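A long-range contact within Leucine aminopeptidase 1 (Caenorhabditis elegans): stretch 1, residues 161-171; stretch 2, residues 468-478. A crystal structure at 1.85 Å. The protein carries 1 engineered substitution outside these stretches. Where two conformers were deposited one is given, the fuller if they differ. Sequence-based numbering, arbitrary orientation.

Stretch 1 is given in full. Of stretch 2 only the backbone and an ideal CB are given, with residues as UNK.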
# COMPACT_ATOMS: atom_id res chain seq x y z
N VAL A 161 -29.69 44.27 -8.91
CA VAL A 161 -29.16 43.89 -10.25
C VAL A 161 -27.82 43.19 -10.06
O VAL A 161 -27.58 42.11 -10.63
CB VAL A 161 -28.95 45.12 -11.19
CG1 VAL A 161 -28.45 44.66 -12.56
CG2 VAL A 161 -30.28 45.87 -11.41
N PHE A 162 -26.94 43.80 -9.28
CA PHE A 162 -25.64 43.18 -9.04
C PHE A 162 -25.79 41.77 -8.43
O PHE A 162 -25.09 40.85 -8.83
CB PHE A 162 -24.71 44.05 -8.16
CG PHE A 162 -23.55 43.26 -7.63
CD1 PHE A 162 -22.50 42.89 -8.49
CD2 PHE A 162 -23.58 42.75 -6.34
CE1 PHE A 162 -21.45 42.08 -8.01
CE2 PHE A 162 -22.55 41.94 -5.87
CZ PHE A 162 -21.51 41.59 -6.71
N LEU A 163 -26.67 41.62 -7.44
CA LEU A 163 -26.84 40.33 -6.76
C LEU A 163 -27.40 39.27 -7.71
O LEU A 163 -27.07 38.10 -7.62
CB LEU A 163 -27.74 40.51 -5.53
CG LEU A 163 -27.10 41.32 -4.38
CD1 LEU A 163 -28.19 41.73 -3.35
CD2 LEU A 163 -25.99 40.52 -3.68
N THR A 164 -28.27 39.68 -8.63
CA THR A 164 -28.74 38.77 -9.67
C THR A 164 -27.57 38.33 -10.58
O THR A 164 -27.47 37.16 -10.95
CB THR A 164 -29.85 39.46 -10.50
OG1 THR A 164 -30.92 39.81 -9.61
CG2 THR A 164 -30.39 38.56 -11.61
N ASP A 165 -26.73 39.29 -10.96
CA ASP A 165 -25.54 39.00 -11.77
C ASP A 165 -24.55 38.13 -11.00
O ASP A 165 -23.92 37.24 -11.58
CB ASP A 165 -24.86 40.28 -12.19
CG ASP A 165 -25.60 41.01 -13.32
OD1 ASP A 165 -26.35 40.35 -14.07
OD2 ASP A 165 -25.40 42.22 -13.45
N LEU A 166 -24.40 38.41 -9.71
CA LEU A 166 -23.51 37.58 -8.89
C LEU A 166 -24.05 36.15 -8.78
O LEU A 166 -23.29 35.18 -8.93
CB LEU A 166 -23.36 38.18 -7.49
CG LEU A 166 -22.51 37.31 -6.53
CD1 LEU A 166 -21.07 37.20 -7.05
CD2 LEU A 166 -22.56 37.91 -5.13
N SER A 167 -25.36 36.01 -8.54
CA SER A 167 -25.99 34.70 -8.55
C SER A 167 -25.70 33.94 -9.84
O SER A 167 -25.41 32.75 -9.81
CB SER A 167 -27.51 34.81 -8.34
OG SER A 167 -27.81 35.34 -7.07
N GLU A 168 -25.81 34.63 -10.97
CA GLU A 168 -25.51 34.01 -12.26
C GLU A 168 -24.04 33.62 -12.34
O GLU A 168 -23.71 32.53 -12.80
CB GLU A 168 -25.91 34.94 -13.42
CG GLU A 168 -25.44 34.47 -14.82
CD GLU A 168 -26.19 33.23 -15.36
OE1 GLU A 168 -26.98 32.58 -14.65
OE2 GLU A 168 -25.97 32.88 -16.53
N SER A 169 -23.15 34.49 -11.88
CA SER A 169 -21.71 34.20 -11.99
C SER A 169 -21.37 32.97 -11.13
O SER A 169 -20.59 32.10 -11.55
CB SER A 169 -20.89 35.41 -11.55
OG SER A 169 -20.74 36.34 -12.61
N VAL A 170 -21.97 32.90 -9.94
CA VAL A 170 -21.82 31.76 -9.03
C VAL A 170 -22.31 30.48 -9.70
O VAL A 170 -21.57 29.47 -9.78
CB VAL A 170 -22.54 32.00 -7.66
CG1 VAL A 170 -22.62 30.70 -6.83
CG2 VAL A 170 -21.79 33.12 -6.86
N ARG A 171 -23.54 30.51 -10.23
CA ARG A 171 -24.10 29.31 -10.88
C ARG A 171 -23.37 28.90 -12.16
O ARG A 171 -23.26 27.72 -12.46
CB ARG A 171 -25.59 29.48 -11.14
CG ARG A 171 -26.38 29.60 -9.84
CD ARG A 171 -27.87 29.89 -10.15
NE ARG A 171 -28.57 28.73 -10.71
CZ ARG A 171 -29.42 28.78 -11.74
NH1 ARG A 171 -29.68 29.93 -12.40
NH2 ARG A 171 -30.02 27.66 -12.13
N UNK A 468 -19.78 21.58 -7.58
CA UNK A 468 -19.05 22.84 -7.46
C UNK A 468 -19.81 23.83 -6.59
O UNK A 468 -21.06 23.90 -6.63
CB UNK A 468 -18.79 23.44 -8.84
N UNK A 469 -19.07 24.60 -5.80
CA UNK A 469 -19.69 25.65 -4.98
C UNK A 469 -19.83 26.97 -5.74
O UNK A 469 -20.54 27.89 -5.29
CB UNK A 469 -18.87 25.87 -3.71
N UNK A 470 -19.10 27.13 -6.84
CA UNK A 470 -19.04 28.44 -7.48
C UNK A 470 -18.23 29.48 -6.71
O UNK A 470 -18.55 30.67 -6.73
CB UNK A 470 -20.46 28.97 -7.68
N UNK A 471 -17.18 29.02 -6.02
CA UNK A 471 -16.26 29.90 -5.30
C UNK A 471 -15.52 30.83 -6.25
O UNK A 471 -15.07 30.41 -7.34
CB UNK A 471 -15.26 29.07 -4.49
N UNK A 472 -15.39 32.10 -5.84
CA UNK A 472 -14.52 33.02 -6.57
C UNK A 472 -15.23 34.34 -6.92
O UNK A 472 -14.75 35.39 -6.54
CB UNK A 472 -14.01 32.35 -7.85
N UNK A 473 -16.36 34.28 -7.66
CA UNK A 473 -17.09 35.53 -7.97
C UNK A 473 -17.48 36.37 -6.73
O UNK A 473 -17.33 37.59 -6.75
CB UNK A 473 -18.36 35.18 -8.75
N UNK A 474 -17.95 35.73 -5.67
CA UNK A 474 -18.35 36.50 -4.48
C UNK A 474 -17.10 37.13 -3.85
O UNK A 474 -17.11 38.31 -3.52
CB UNK A 474 -19.08 35.61 -3.47
N UNK A 475 -16.04 36.34 -3.69
CA UNK A 475 -14.77 36.85 -3.13
C UNK A 475 -14.26 38.08 -3.88
O UNK A 475 -13.97 39.11 -3.28
CB UNK A 475 -13.70 35.76 -3.17
N UNK A 476 -14.15 37.98 -5.21
CA UNK A 476 -13.58 39.09 -5.96
C UNK A 476 -14.52 40.27 -6.14
O UNK A 476 -14.08 41.39 -6.30
CB UNK A 476 -13.13 38.59 -7.34
N UNK A 477 -15.82 40.01 -6.08
CA UNK A 477 -16.79 41.10 -6.06
C UNK A 477 -16.61 41.96 -4.83
O UNK A 477 -16.64 43.17 -4.92
CB UNK A 477 -18.22 40.55 -6.11
N UNK A 478 -16.41 41.32 -3.67
CA UNK A 478 -16.21 42.08 -2.42
C UNK A 478 -14.83 42.67 -2.38
O UNK A 478 -14.66 43.80 -1.93
CB UNK A 478 -16.43 41.19 -1.19

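Stretch 1 is one continuous helix, and it offers the second stretch a mostly apolar row: Phe 162, Leu 166, Ser 169 and Val 170. Stretch 2 comes in as a loop and becomes a helix at 473, its axis passing 10.0 Å from the first at 140° between their N-to-C directions, antiparallel in sense but well short of fully so.

At 468 the ideal CB has nothing of stretch 1 within 5.5 Å, so a range of residues would be allowed by this contact; it is Gly 468. Position 469 points its CB away, and many side chains would do. It is Thr 469, which meets stretch 1 through its backbone: its O lies 3.8 Å from Val 170 CG1.

Position 470 is the strictest. Its phi of 71° already favours glycine, and an ideal CB would sit 2.4 Å from Val 170 O, a clash. Gly 470 answers both, and without a side chain the backbones close to 4.6 Å between the CA atoms of Val 170 and Gly 470. Gly 470 CA then makes a CA-H...O contact with Val 170 O at 3.6 Å.

Position 471 points away and is free as far as stretch 1 is concerned; it is Tyr 471. At 472 stretch 1 is out of range, but phi/psi of 129/-58 would jam a CB against the preceding carbonyl, which calls for glycine. Gly 472 takes the N-cap position.

Position 473 opens the helix with CB toward stretch 1, near Ser 169 CB, Leu 166 CD1 and Val 170 CG2. A compact apolar group suits: alanine, valine or proline, the last also at home in a first helical turn with its phi of -55°. Pro 473 is found; its CB packs 3.8 Å from Ser 169 CB and 3.9 Å from Leu 166 CD1.

At 474 CB points sideways, with Leu 166 CD1 at 4.4 Å and Val 170 CG2 at 5.0 Å. Something small and apolar fits, though the direction does not exclude more. Ala 474 adds a methyl beside Leu 166, whose CD1 also lies 3.7 Å from Ala 474 N.

Positions 475 and 476 have no neighbour in stretch 1 and could be many things; they are Leu 475 and Phe 476.

Position 477, one turn after 473, points toward stretch 1 with CB already 3.5 Å from Phe 162 CZ. Alanine, serine or perhaps cysteine would suit. Ser 477 puts its CB at the edge of the Phe 162 ring, while its OG donates to Pro 473 O at 2.8 Å, satisfying the hydroxyl within its own helix.

Position 478 turns sideways, beyond stretch 1's reach, so many side chains, polar or apolar, would do; it is Thr 478.

Stretch 2, residues 468-478: GTGYGPALFST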
# COMPACT_ATOMS: atom_id res chain seq x y z
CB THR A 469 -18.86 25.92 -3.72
OG1 THR A 469 -17.49 26.16 -4.10
CG2 THR A 469 -18.93 24.72 -2.75
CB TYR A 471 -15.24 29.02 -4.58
CG TYR A 471 -14.30 29.73 -3.63
CD1 TYR A 471 -14.50 29.68 -2.25
CD2 TYR A 471 -13.18 30.42 -4.12
CE1 TYR A 471 -13.61 30.32 -1.36
CE2 TYR A 471 -12.30 31.06 -3.27
CZ TYR A 471 -12.51 31.00 -1.90
OH TYR A 471 -11.59 31.62 -1.09
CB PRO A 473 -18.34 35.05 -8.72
CG PRO A 473 -17.87 33.72 -9.39
CD PRO A 473 -16.94 33.10 -8.36
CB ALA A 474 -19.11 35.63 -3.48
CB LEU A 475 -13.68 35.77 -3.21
CG LEU A 475 -12.33 36.23 -2.65
CD1 LEU A 475 -12.45 36.63 -1.13
CD2 LEU A 475 -11.32 35.07 -2.81
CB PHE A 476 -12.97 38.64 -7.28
CG PHE A 476 -11.65 37.96 -7.10
CD1 PHE A 476 -10.50 38.70 -6.87
CD2 PHE A 476 -11.58 36.57 -7.05
CE1 PHE A 476 -9.27 38.07 -6.62
CE2 PHE A 476 -10.35 35.92 -6.83
CZ PHE A 476 -9.20 36.68 -6.61
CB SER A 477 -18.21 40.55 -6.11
OG SER A 477 -18.42 40.04 -7.40
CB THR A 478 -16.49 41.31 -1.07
OG1 THR A 478 -15.66 40.14 -0.95
CG2 THR A 478 -17.98 40.93 -0.93
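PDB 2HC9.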